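Local coordinates for protein amino acid amide racemase (Ochrobactrum anthropi, PDB 6GIO) that binds pyridoxal-5'-phosphate as a two-chain protein of the class-III aminotransferase family, at residues Arg42-Leu47 against Gly383-Tyr388; Ile133-Ser138 against Leu165-Pro170; Asp171-Arg176 against Asp356-Arg361; Thr372-Tyr377 against Gly426-Ser431. All blocks are in the same frame, centred on the assembly; numbering follows the deposited sequence.

Along the chain, interaction 1 opens first, at strand 43-46. Interaction 2 then closes a short loop, pairing strands 131-135 and 164-167 in the sheet that also holds 199-204 and 234-238. Interaction 3 starts at the next residue and closes at 356-361, tying the loop after strand 164-167 to the sheet that holds 43-46 and 384-389. Both lie within the span that interaction 1 closes at 383-388. Interaction 4 opens at 372-377, before that closure, and closes at 426-431, so interactions 1 and 4 cross. They touch, with Ile376 packed against Phe386. Leu357 likewise links interaction 3 to Ile375 of interaction 4. The centres of interactions 1 and 2 are about 31 Å apart.

Interaction 1 (Arg42-Leu47 against Gly383-Tyr388); sequences RSILDL and GAAFTY
Leu45 and Ala385 carry the main backbone bonds. Leu45 N donates to Gly383 O at 2.9 Å. Ala385 N donates back to Leu45 O at 3.0 Å, nearly straight at 170°. A third bond, Leu47 N to Ala385 O at 3.1 Å, is weak. This is parallel strand pairing, with Leu45 opposite Ala384 and Asp46 opposite Ala385. It sets strand 43-46 beside strand 384-389 in a mixed sheet, consistent with the smaller domain of fold-type I PLP proteins. Ala384 CA adds a C-H contact to Leu45 O. Gly383 has positive phi (101°) and forms the Schellman motif that ends helix 369-382, so the chain passes from helix straight into this strand pair.

Leu45 and Ala384 share one face of the sheet, where both meet helix 406-424. Asp46 and Ala385 share the other, against Tyr82 of the second subunit. The Asp46 carboxylate is held by Ser48 OG and Tyr58 OH. Leu47 CD1 rests against Ala384 CB at 3.9 Å. Ile44 CG2 lies against the opposite backbone, 3.6 Å from Ala385 N, and also touches Ala385 CB.

Arg42 closes the near end. Its guanidinium forms a salt bridge with Glu38, and its NH1 donates to Tyr380 O. Gly383 N lies at the guanidinium edge, near its plane, 3.8 Å from Arg42 NH1. Ile44 chi2, at -58°, turns CD1 over the centre of the Arg42 guanidinium, 3.2 Å above its plane.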
loop_
_atom_site.group_PDB
_atom_site.type_symbol
_atom_site.label_atom_id
_atom_site.label_comp_id
_atom_site.label_asym_id
_atom_site.label_seq_id
_atom_site.Cartn_x
_atom_site.Cartn_y
_atom_site.Cartn_z
ATOM N N ARG C 42 17.099 -23.605 -11.371
ATOM C CA ARG C 42 16.252 -24.743 -10.941
ATOM C C ARG C 42 14.786 -24.284 -10.875
ATOM O O ARG C 42 14.495 -23.190 -10.413
ATOM C CB ARG C 42 16.719 -25.262 -9.591
ATOM C CG ARG C 42 16.212 -26.656 -9.206
ATOM C CD ARG C 42 16.946 -27.199 -7.972
ATOM N NE ARG C 42 16.825 -26.317 -6.803
ATOM C CZ ARG C 42 16.009 -26.501 -5.756
ATOM N NH1 ARG C 42 15.210 -27.550 -5.679
ATOM N NH2 ARG C 42 15.993 -25.617 -4.763
ATOM N N SER C 43 13.886 -25.129 -11.337
ATOM C CA SER C 43 12.467 -24.806 -11.456
ATOM C C SER C 43 11.666 -25.411 -10.310
ATOM O O SER C 43 11.522 -26.618 -10.244
ATOM C CB SER C 43 11.944 -25.337 -12.785
ATOM O OG SER C 43 10.529 -25.451 -12.785
ATOM N N ILE C 44 11.095 -24.572 -9.445
ATOM C CA ILE C 44 10.447 -25.030 -8.202
ATOM C C ILE C 44 8.926 -24.973 -8.323
ATOM O O ILE C 44 8.392 -23.983 -8.765
ATOM C CB ILE C 44 10.854 -24.125 -7.039
ATOM C CG1 ILE C 44 12.385 -24.003 -6.970
ATOM C CG2 ILE C 44 10.271 -24.618 -5.704
ATOM C CD1 ILE C 44 13.107 -25.314 -6.807
ATOM N N LEU C 45 8.235 -26.032 -7.915
ATOM C CA LEU C 45 6.771 -26.038 -7.938
ATOM C C LEU C 45 6.234 -25.114 -6.834
ATOM O O LEU C 45 6.571 -25.274 -5.675
ATOM C CB LEU C 45 6.234 -27.467 -7.783
ATOM C CG LEU C 45 4.697 -27.570 -7.737
ATOM C CD1 LEU C 45 4.018 -26.971 -8.963
ATOM C CD2 LEU C 45 4.230 -29.010 -7.561
ATOM N N ASP C 46 5.387 -24.148 -7.195
ATOM C CA ASP C 46 4.939 -23.184 -6.217
ATOM C C ASP C 46 3.624 -23.588 -5.598
ATOM O O ASP C 46 2.565 -23.353 -6.157
ATOM C CB ASP C 46 4.844 -21.755 -6.766
ATOM C CG ASP C 46 4.546 -20.718 -5.637
ATOM O OD1 ASP C 46 5.023 -20.957 -4.492
ATOM O OD2 ASP C 46 3.845 -19.693 -5.891
ATOM N N LEU C 47 3.710 -24.122 -4.385
ATOM C CA LEU C 47 2.516 -24.411 -3.588
ATOM C C LEU C 47 2.154 -23.268 -2.632
ATOM O O LEU C 47 1.114 -23.303 -1.979
ATOM C CB LEU C 47 2.756 -25.687 -2.815
ATOM C CG LEU C 47 3.186 -26.877 -3.674
ATOM C CD1 LEU C 47 3.598 -28.048 -2.790
ATOM C CD2 LEU C 47 2.054 -27.260 -4.612
ATOM N N GLY C 383 12.216 -29.543 -4.459
ATOM C CA GLY C 383 11.582 -28.840 -5.589
ATOM C C GLY C 383 10.157 -28.322 -5.367
ATOM O O GLY C 383 9.401 -28.124 -6.327
ATOM N N ALA C 384 9.792 -28.056 -4.114
ATOM C CA ALA C 384 8.500 -27.408 -3.814
ATOM C C ALA C 384 8.650 -26.292 -2.788
ATOM O O ALA C 384 9.391 -26.435 -1.788
ATOM C CB ALA C 384 7.485 -28.411 -3.334
ATOM N N ALA C 385 7.944 -25.183 -3.049
ATOM C CA ALA C 385 7.942 -24.021 -2.174
ATOM C C ALA C 385 6.642 -23.945 -1.365
ATOM O O ALA C 385 5.539 -23.796 -1.942
ATOM C CB ALA C 385 8.140 -22.740 -2.974
ATOM N N PHE C 386 6.758 -24.015 -0.037
ATOM C CA PHE C 386 5.560 -23.806 0.804
ATOM C C PHE C 386 5.955 -23.175 2.113
ATOM O O PHE C 386 7.138 -22.851 2.315
ATOM C CB PHE C 386 4.705 -25.088 0.951
ATOM C CG PHE C 386 5.479 -26.320 1.362
ATOM C CD1 PHE C 386 6.259 -27.021 0.432
ATOM C CD2 PHE C 386 5.389 -26.816 2.659
ATOM C CE1 PHE C 386 6.968 -28.157 0.798
ATOM C CE2 PHE C 386 6.099 -27.957 3.036
ATOM C CZ PHE C 386 6.895 -28.617 2.108
ATOM N N THR C 387 4.970 -22.969 2.997
ATOM C CA THR C 387 5.195 -22.200 4.234
ATOM C C THR C 387 4.495 -22.864 5.388
ATOM O O THR C 387 3.859 -23.884 5.205
ATOM C CB THR C 387 4.672 -20.766 4.098
ATOM O OG1 THR C 387 3.255 -20.796 3.896
ATOM C CG2 THR C 387 5.321 -20.079 2.920
ATOM N N TYR C 388 4.614 -22.292 6.585
ATOM C CA TYR C 388 3.708 -22.663 7.663
ATOM C C TYR C 388 3.036 -21.468 8.344
ATOM O O TYR C 388 3.531 -20.340 8.327
ATOM C CB TYR C 388 4.403 -23.502 8.717
ATOM C CG TYR C 388 5.614 -22.863 9.333
ATOM C CD1 TYR C 388 5.515 -21.974 10.391
ATOM C CD2 TYR C 388 6.872 -23.175 8.854
ATOM C CE1 TYR C 388 6.651 -21.414 10.966
ATOM C CE2 TYR C 388 7.998 -22.635 9.411
ATOM C CZ TYR C 388 7.895 -21.762 10.460
ATOM O OH TYR C 388 9.074 -21.266 10.960
#

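Interaction 2 (Ile133-Ser138 against Leu165-Pro170); sequences ISFIGS and LLLPYP
Phe135 and Tyr169 form an edge-to-face (T-shaped) pair, with ring planes at 80° and centroids 5.2 Å apart. The Tyr169 edge points at one face of Phe135. Its CD2 does the touching, 3.6 Å from Phe135 CG and offset toward the rim. Pro168 O lies at the edge of the Phe135 ring, near its plane, 3.4 Å from Phe135 CE1. With Tyr169 CG anti to its backbone N (chi1 -163°), the ring is carried to the Phe135 face. The Tyr169 hydroxyl is bonded to Glu205 O, so both the ring and its polar end are held. Phe220 and Leu224 of helix 220-229 also pack on Phe135.

The two strands belong to a beta-alpha-beta unit and run parallel, with 164-167 outermost in its sheet within this chain. Three backbone bonds join segments 133-138 and 165-170. Ser134 N donates to Leu165 O, almost straight. Leu167 N donates to Ser134 O, and Ile136 N to Leu167 O at 2.8 Å.

Ile133, Phe135, Leu165 and Leu167 share one face. There Ile133 CG2 meets Leu167 CD1 at 3.9 Å, the two side chains crossing at a slant. On the other face Leu166 CD2 packs on Ser134 CB at 3.7 Å, while Ser134 OG is bonded to Ile149 O. Ile136 CG1 meets Leu166 CB. A type II turn runs from Phe135 to Ser138. Phe135 O accepts from both Ser138 N and Ser138 OG, the latter at 3.0 Å.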
loop_
_atom_site.group_PDB
_atom_site.type_symbol
_atom_site.label_atom_id
_atom_site.label_comp_id
_atom_site.label_asym_id
_atom_site.label_seq_id
_atom_site.Cartn_x
_atom_site.Cartn_y
_atom_site.Cartn_z
ATOM N N ILE C 133 -15.401 -5.682 17.004
ATOM C CA ILE C 133 -15.293 -7.099 17.396
ATOM C C ILE C 133 -14.330 -7.773 16.423
ATOM O O ILE C 133 -14.474 -7.664 15.233
ATOM C CB ILE C 133 -16.653 -7.809 17.467
ATOM C CG1 ILE C 133 -17.556 -7.099 18.496
ATOM C CG2 ILE C 133 -16.497 -9.286 17.869
ATOM C CD1 ILE C 133 -19.032 -7.312 18.262
ATOM N N SER C 134 -13.349 -8.450 16.970
ATOM C CA SER C 134 -12.406 -9.218 16.189
ATOM C C SER C 134 -12.110 -10.611 16.845
ATOM O O SER C 134 -12.618 -10.918 17.923
ATOM C CB SER C 134 -11.150 -8.389 16.092
ATOM O OG SER C 134 -10.192 -9.036 15.321
ATOM N N PHE C 135 -11.302 -11.447 16.193
ATOM C CA PHE C 135 -10.982 -12.771 16.724
ATOM C C PHE C 135 -9.542 -12.922 17.141
ATOM O O PHE C 135 -8.667 -12.415 16.480
ATOM C CB PHE C 135 -11.353 -13.884 15.726
ATOM C CG PHE C 135 -12.818 -14.147 15.728
ATOM C CD1 PHE C 135 -13.375 -14.960 16.705
ATOM C CD2 PHE C 135 -13.648 -13.456 14.885
ATOM C CE1 PHE C 135 -14.750 -15.129 16.780
ATOM C CE2 PHE C 135 -15.034 -13.610 14.967
ATOM C CZ PHE C 135 -15.577 -14.472 15.900
ATOM N N ILE C 136 -9.328 -13.624 18.245
ATOM C CA ILE C 136 -7.988 -14.021 18.645
ATOM C C ILE C 136 -7.410 -14.824 17.482
ATOM O O ILE C 136 -8.023 -15.799 16.968
ATOM C CB ILE C 136 -7.976 -14.843 19.956
ATOM C CG1 ILE C 136 -8.434 -13.992 21.132
ATOM C CG2 ILE C 136 -6.569 -15.370 20.272
ATOM C CD1 ILE C 136 -8.843 -14.782 22.341
ATOM N N GLY C 137 -6.232 -14.397 17.048
ATOM C CA GLY C 137 -5.508 -15.074 15.997
ATOM C C GLY C 137 -5.771 -14.541 14.604
ATOM O O GLY C 137 -5.106 -14.967 13.630
ATOM N N SER C 138 -6.720 -13.609 14.498
ATOM C CA SER C 138 -7.062 -12.990 13.240
ATOM C C SER C 138 -5.886 -12.113 12.781
ATOM O O SER C 138 -5.134 -11.578 13.586
ATOM C CB SER C 138 -8.327 -12.145 13.371
ATOM O OG SER C 138 -8.027 -10.930 13.999
ATOM N N LEU C 165 -12.844 -5.800 21.121
ATOM C CA LEU C 165 -13.236 -7.006 21.828
ATOM C C LEU C 165 -12.704 -8.161 21.023
ATOM O O LEU C 165 -13.164 -8.355 19.890
ATOM C CB LEU C 165 -14.778 -7.096 21.916
ATOM C CG LEU C 165 -15.335 -8.363 22.609
ATOM C CD1 LEU C 165 -14.629 -8.570 23.934
ATOM C CD2 LEU C 165 -16.848 -8.311 22.826
ATOM N N LEU C 166 -11.724 -8.890 21.587
ATOM C CA LEU C 166 -11.167 -10.126 21.001
ATOM C C LEU C 166 -11.776 -11.435 21.554
ATOM O O LEU C 166 -11.700 -11.711 22.748
ATOM C CB LEU C 166 -9.665 -10.187 21.212
ATOM C CG LEU C 166 -8.824 -9.218 20.395
ATOM C CD1 LEU C 166 -7.369 -9.334 20.864
ATOM C CD2 LEU C 166 -8.898 -9.449 18.894
ATOM N N LEU C 167 -12.356 -12.255 20.675
ATOM C CA LEU C 167 -12.999 -13.499 21.066
ATOM C C LEU C 167 -12.226 -14.663 20.535
ATOM O O LEU C 167 -11.620 -14.528 19.478
ATOM C CB LEU C 167 -14.382 -13.573 20.434
ATOM C CG LEU C 167 -15.412 -12.499 20.790
ATOM C CD1 LEU C 167 -16.617 -12.632 19.887
ATOM C CD2 LEU C 167 -15.804 -12.606 22.249
ATOM N N PRO C 168 -12.301 -15.842 21.206
ATOM C CA PRO C 168 -11.734 -17.035 20.612
ATOM C C PRO C 168 -12.444 -17.424 19.322
ATOM O O PRO C 168 -13.682 -17.249 19.172
ATOM C CB PRO C 168 -11.937 -18.108 21.701
ATOM C CG PRO C 168 -12.178 -17.363 22.970
ATOM C CD PRO C 168 -12.879 -16.127 22.536
ATOM N N TYR C 169 -11.663 -17.919 18.371
ATOM C CA TYR C 169 -12.245 -18.505 17.166
ATOM C C TYR C 169 -12.433 -20.023 17.406
ATOM O O TYR C 169 -11.482 -20.743 17.679
ATOM C CB TYR C 169 -11.358 -18.189 15.944
ATOM C CG TYR C 169 -11.964 -18.345 14.567
ATOM C CD1 TYR C 169 -12.019 -19.575 13.951
ATOM C CD2 TYR C 169 -12.400 -17.211 13.827
ATOM C CE1 TYR C 169 -12.497 -19.709 12.642
ATOM C CE2 TYR C 169 -12.869 -17.331 12.538
ATOM C CZ TYR C 169 -12.933 -18.589 11.947
ATOM O OH TYR C 169 -13.390 -18.732 10.649
ATOM N N PRO C 170 -13.673 -20.489 17.370
ATOM C CA PRO C 170 -13.928 -21.893 17.655
ATOM C C PRO C 170 -13.249 -22.818 16.672
ATOM O O PRO C 170 -13.470 -22.699 15.453
ATOM C CB PRO C 170 -15.429 -22.049 17.447
ATOM C CG PRO C 170 -15.982 -20.707 17.255
ATOM C CD PRO C 170 -14.901 -19.722 17.094
#

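Interaction 3 (Asp171-Arg176 against Asp356-Arg361)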
loop_
_atom_site.group_PDB
_atom_site.type_symbol
_atom_site.label_atom_id
_atom_site.label_comp_id
_atom_site.label_asym_id
_atom_site.label_seq_id
_atom_site.Cartn_x
_atom_site.Cartn_y
_atom_site.Cartn_z
ATOM N N ASP C 171 -12.477 -23.746 17.216
ATOM C CA ASP C 171 -11.547 -24.545 16.461
ATOM C C ASP C 171 -11.912 -26.035 16.642
ATOM O O ASP C 171 -11.641 -26.610 17.683
ATOM C CB ASP C 171 -10.166 -24.268 17.013
ATOM C CG ASP C 171 -9.087 -25.099 16.357
ATOM O OD1 ASP C 171 -9.386 -26.015 15.531
ATOM O OD2 ASP C 171 -7.930 -24.816 16.680
ATOM N N PRO C 172 -12.507 -26.668 15.620
ATOM C CA PRO C 172 -12.863 -28.078 15.759
ATOM C C PRO C 172 -11.692 -29.024 16.117
ATOM O O PRO C 172 -11.939 -30.025 16.738
ATOM C CB PRO C 172 -13.433 -28.448 14.389
ATOM C CG PRO C 172 -13.756 -27.160 13.727
ATOM C CD PRO C 172 -12.796 -26.150 14.270
ATOM N N PHE C 173 -10.458 -28.713 15.747
ATOM C CA PHE C 173 -9.329 -29.622 15.980
ATOM C C PHE C 173 -8.756 -29.486 17.396
ATOM O O PHE C 173 -8.302 -30.458 17.955
ATOM C CB PHE C 173 -8.234 -29.390 14.936
ATOM C CG PHE C 173 -7.120 -30.434 14.956
ATOM C CD1 PHE C 173 -7.367 -31.738 14.566
ATOM C CD2 PHE C 173 -5.828 -30.093 15.333
ATOM C CE1 PHE C 173 -6.355 -32.682 14.544
ATOM C CE2 PHE C 173 -4.802 -31.024 15.320
ATOM C CZ PHE C 173 -5.068 -32.338 14.926
ATOM N N ARG C 174 -8.788 -28.278 17.976
ATOM C CA ARG C 174 -8.404 -28.056 19.375
ATOM C C ARG C 174 -9.562 -27.396 20.077
ATOM O O ARG C 174 -9.511 -26.210 20.358
ATOM C CB ARG C 174 -7.156 -27.205 19.464
ATOM C CG ARG C 174 -5.974 -27.897 18.794
ATOM C CD ARG C 174 -4.650 -27.306 19.169
ATOM N NE ARG C 174 -3.549 -28.138 18.697
ATOM C CZ ARG C 174 -3.124 -28.193 17.435
ATOM N NH1 ARG C 174 -3.716 -27.487 16.492
ATOM N NH2 ARG C 174 -2.101 -28.979 17.102
ATOM N N PRO C 175 -10.631 -28.163 20.360
ATOM C CA PRO C 175 -11.947 -27.549 20.672
ATOM C C PRO C 175 -12.109 -27.110 22.128
ATOM O O PRO C 175 -12.996 -27.598 22.840
ATOM C CB PRO C 175 -12.920 -28.662 20.307
ATOM C CG PRO C 175 -12.186 -29.872 20.716
ATOM C CD PRO C 175 -10.738 -29.633 20.340
ATOM N N ARG C 176 -11.239 -26.197 22.549
ATOM C CA ARG C 176 -11.345 -25.506 23.835
ATOM C C ARG C 176 -12.668 -24.717 23.936
ATOM O O ARG C 176 -13.292 -24.679 24.989
ATOM C CB ARG C 176 -10.117 -24.615 24.036
ATOM C CG ARG C 176 -8.820 -25.440 24.112
ATOM C CD ARG C 176 -7.550 -24.631 24.387
ATOM N NE ARG C 176 -7.501 -24.176 25.775
ATOM C CZ ARG C 176 -6.440 -23.639 26.384
ATOM N NH1 ARG C 176 -5.275 -23.482 25.747
ATOM N NH2 ARG C 176 -6.554 -23.248 27.652
ATOM N N ASP C 356 -1.932 -29.808 9.816
ATOM C CA ASP C 356 -1.568 -29.547 11.200
ATOM C C ASP C 356 -0.588 -30.627 11.746
ATOM O O ASP C 356 -0.946 -31.807 11.864
ATOM C CB ASP C 356 -2.856 -29.510 12.017
ATOM C CG ASP C 356 -2.648 -28.932 13.366
ATOM O OD1 ASP C 356 -1.690 -29.365 14.039
ATOM O OD2 ASP C 356 -3.404 -28.005 13.713
ATOM N N LEU C 357 0.649 -30.249 12.021
ATOM C CA LEU C 357 1.647 -31.179 12.481
ATOM C C LEU C 357 1.609 -31.287 14.006
ATOM O O LEU C 357 1.574 -30.271 14.712
ATOM C CB LEU C 357 3.043 -30.728 12.056
ATOM C CG LEU C 357 3.203 -30.449 10.578
ATOM C CD1 LEU C 357 4.602 -30.012 10.283
ATOM C CD2 LEU C 357 2.863 -31.679 9.752
ATOM N N VAL C 358 1.588 -32.517 14.501
ATOM C CA VAL C 358 1.454 -32.768 15.942
ATOM C C VAL C 358 2.552 -33.704 16.448
ATOM O O VAL C 358 2.907 -34.658 15.780
ATOM C CB VAL C 358 0.102 -33.371 16.283
ATOM C CG1 VAL C 358 -1.041 -32.401 15.950
ATOM C CG2 VAL C 358 -0.108 -34.708 15.574
ATOM N N SER C 359 3.089 -33.432 17.627
ATOM C CA SER C 359 4.073 -34.329 18.235
ATOM C C SER C 359 3.392 -35.513 18.900
ATOM O O SER C 359 4.058 -36.492 19.232
ATOM C CB SER C 359 4.979 -33.586 19.232
ATOM O OG SER C 359 4.241 -32.977 20.278
ATOM N N ASP C 360 2.069 -35.442 19.088
ATOM C CA ASP C 360 1.349 -36.534 19.747
ATOM C C ASP C 360 -0.075 -36.571 19.197
ATOM O O ASP C 360 -0.781 -35.548 19.266
ATOM C CB ASP C 360 1.370 -36.300 21.269
ATOM C CG ASP C 360 0.757 -37.458 22.064
ATOM O OD1 ASP C 360 -0.494 -37.600 22.162
ATOM O OD2 ASP C 360 1.564 -38.244 22.581
ATOM N N ARG C 361 -0.493 -37.708 18.637
ATOM C CA ARG C 361 -1.804 -37.801 18.018
ATOM C C ARG C 361 -2.977 -37.719 19.018
ATOM O O ARG C 361 -4.099 -37.247 18.680
ATOM C CB ARG C 361 -1.902 -39.089 17.217
ATOM C CG ARG C 361 -1.070 -39.112 15.957
ATOM C CD ARG C 361 -1.393 -40.331 15.083
ATOM N NE ARG C 361 -2.704 -40.258 14.434
ATOM C CZ ARG C 361 -2.980 -39.508 13.361
ATOM N NH1 ARG C 361 -2.050 -38.726 12.813
ATOM N NH2 ARG C 361 -4.188 -39.530 12.833
#
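Arg174 meets Asp356 through an extended side chain. Its CG is anti to the carbonyl carbon (chi1 -62°), and the chain runs straight from CG to NE. Asp356 CG is anti to its backbone N (chi1 -166°) and faces the arginine. The two groups meet tip to tip in an end-on salt bridge. Arg174 NH1 donates to Asp356 OD2 at 2.8 Å, and Arg174 NH2 to Asp356 OD1 at 3.1 Å. Both oxygens are used on their syn side. The two planes are 34° apart, so the fork is twisted rather than flat.

Phe173 flanks the pair. Its CE2 lies 3.6 Å above the guanidinium plane of Arg174, offset toward the rim, and also 3.6 Å from Asp356 CG. Val358 CG1 packs at the Phe173 ring edge, 4.1 Å from Phe173 CE2. Asp171 OD1 accepts from Phe173 N at 2.9 Å, an Asx turn that shapes this loop.

The contact ties the loop after strand 164-167 to segment 356-361, on strand 352-357. Asp356 OD2 has a second salt bridge, to Arg347, and Arg174 NH2 also donates to Arg364 O. Two arginines around one buried carboxylate would probably keep Asp356 ionised.

Interaction 4 (Thr372-Tyr377 against Gly426-Ser431); sequences TAKIIY and GKVADS
Lys374 is the first residue of helix segment 372-377 to meet segment 426-431. Its CB and CG lie against Val428 CG1, with CG at 3.9 Å from Val428 CG1. The two side chains slide past each other in opposite directions. Beyond CG the lysine is fully extended, with NZ anti to CG (chi4 -173°). Lys374 NZ makes two bonds. It forms a salt bridge to Asp430 OD1 at 2.9 Å, approaching from above the carboxylate plane. It also donates to Val428 O at 3.1 Å. Lys374 CE passes 3.6 Å from Ala429 O, a carbonyl oxygen that the contact buries and that has no polar partner in the model.

Segment 426-431 lies in the loop that follows helix 406-424 and leads to helix 431-434. Gly426, with positive phi, is the C-prime residue of the Schellman motif that ends helix 406-424. Lys374 bridges helix 369-382 to the loop after this helix end. Val423 of helix 406-424 touches both Lys374 and Val428.

One turn further on, Tyr377 CD2 meets Val428 CG1 at 4.1 Å, so this methyl touches both Lys374 and Tyr377. Val433 of helix 431-434 also packs on both of these helix residues.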
loop_
_atom_site.group_PDB
_atom_site.type_symbol
_atom_site.label_atom_id
_atom_site.label_comp_id
_atom_site.label_asym_id
_atom_site.label_seq_id
_atom_site.Cartn_x
_atom_site.Cartn_y
_atom_site.Cartn_z
ATOM N N THR C 372 8.819 -28.353 11.847
ATOM C CA THR C 372 8.048 -27.744 10.768
ATOM C C THR C 372 8.953 -26.982 9.777
ATOM O O THR C 372 8.837 -27.147 8.570
ATOM C CB THR C 372 6.979 -26.831 11.386
ATOM O OG1 THR C 372 6.228 -27.610 12.340
ATOM C CG2 THR C 372 6.049 -26.222 10.331
ATOM N N ALA C 373 9.885 -26.200 10.283
ATOM C CA ALA C 373 10.861 -25.500 9.411
ATOM C C ALA C 373 11.725 -26.456 8.574
ATOM O O ALA C 373 12.024 -26.165 7.429
ATOM C CB ALA C 373 11.758 -24.548 10.220
ATOM N N LYS C 374 12.085 -27.602 9.140
ATOM C CA LYS C 374 12.871 -28.591 8.436
ATOM C C LYS C 374 12.076 -29.206 7.326
ATOM O O LYS C 374 12.625 -29.521 6.274
ATOM C CB LYS C 374 13.345 -29.706 9.383
ATOM C CG LYS C 374 14.507 -29.280 10.246
ATOM C CD LYS C 374 14.967 -30.416 11.124
ATOM C CE LYS C 374 16.073 -29.931 12.036
ATOM N NZ LYS C 374 16.679 -31.055 12.804
ATOM N N ILE C 375 10.784 -29.421 7.553
ATOM C CA ILE C 375 9.935 -29.952 6.486
ATOM C C ILE C 375 9.872 -28.976 5.280
ATOM O O ILE C 375 9.968 -29.398 4.114
ATOM C CB ILE C 375 8.529 -30.291 7.016
ATOM C CG1 ILE C 375 8.631 -31.470 8.005
ATOM C CG2 ILE C 375 7.590 -30.621 5.871
ATOM C CD1 ILE C 375 7.401 -31.663 8.850
ATOM N N ILE C 376 9.721 -27.678 5.545
ATOM C CA ILE C 376 9.735 -26.663 4.465
ATOM C C ILE C 376 11.090 -26.640 3.726
ATOM O O ILE C 376 11.151 -26.551 2.494
ATOM C CB ILE C 376 9.525 -25.227 5.010
ATOM C CG1 ILE C 376 8.255 -25.104 5.851
ATOM C CG2 ILE C 376 9.469 -24.242 3.873
ATOM C CD1 ILE C 376 6.982 -25.411 5.126
ATOM N N TYR C 377 12.173 -26.661 4.500
ATOM C CA TYR C 377 13.515 -26.635 3.915
ATOM C C TYR C 377 13.776 -27.857 3.043
ATOM O O TYR C 377 14.314 -27.769 1.928
ATOM C CB TYR C 377 14.561 -26.581 5.005
ATOM C CG TYR C 377 15.942 -26.619 4.454
ATOM C CD1 TYR C 377 16.563 -25.459 4.044
ATOM C CD2 TYR C 377 16.639 -27.816 4.354
ATOM C CE1 TYR C 377 17.846 -25.476 3.539
ATOM C CE2 TYR C 377 17.926 -27.845 3.850
ATOM C CZ TYR C 377 18.516 -26.668 3.439
ATOM O OH TYR C 377 19.783 -26.697 2.929
ATOM N N GLY C 426 15.432 -38.085 10.856
ATOM C CA GLY C 426 16.606 -37.344 11.294
ATOM C C GLY C 426 17.650 -37.090 10.206
ATOM O O GLY C 426 18.853 -37.185 10.440
ATOM N N LYS C 427 17.200 -36.724 9.016
ATOM C CA LYS C 427 18.116 -36.570 7.901
ATOM C C LYS C 427 18.372 -35.117 7.517
ATOM O O LYS C 427 19.090 -34.864 6.543
ATOM C CB LYS C 427 17.602 -37.364 6.711
ATOM C CG LYS C 427 17.462 -38.838 7.035
ATOM C CD LYS C 427 17.478 -39.646 5.763
ATOM C CE LYS C 427 16.116 -40.183 5.357
ATOM N NZ LYS C 427 16.042 -41.650 5.635
ATOM N N VAL C 428 17.836 -34.179 8.308
ATOM C CA VAL C 428 17.972 -32.742 8.040
ATOM C C VAL C 428 18.642 -32.009 9.215
ATOM O O VAL C 428 18.153 -32.083 10.326
ATOM C CB VAL C 428 16.561 -32.137 7.779
ATOM C CG1 VAL C 428 16.652 -30.680 7.343
ATOM C CG2 VAL C 428 15.803 -32.979 6.757
ATOM N N ALA C 429 19.729 -31.277 8.968
ATOM C CA ALA C 429 20.477 -30.574 10.044
ATOM C C ALA C 429 19.746 -29.366 10.671
ATOM O O ALA C 429 18.869 -28.752 10.040
ATOM C CB ALA C 429 21.847 -30.134 9.539
ATOM N N ASP C 430 20.145 -29.037 11.909
ATOM C CA ASP C 430 19.611 -27.890 12.674
ATOM C C ASP C 430 20.103 -26.540 12.144
ATOM O O ASP C 430 19.353 -25.554 12.181
ATOM C CB ASP C 430 19.982 -27.982 14.175
ATOM C CG ASP C 430 19.012 -28.845 14.994
ATOM O OD1 ASP C 430 17.853 -29.082 14.587
ATOM O OD2 ASP C 430 19.423 -29.276 16.087
ATOM N N SER C 431 21.359 -26.495 11.684
ATOM C CA SER C 431 21.980 -25.245 11.179
ATOM C C SER C 431 21.361 -24.737 9.868
ATOM O O SER C 431 21.402 -23.542 9.584
ATOM C CB SER C 431 23.482 -25.434 10.951
ATOM O OG SER C 431 23.693 -26.002 9.674
#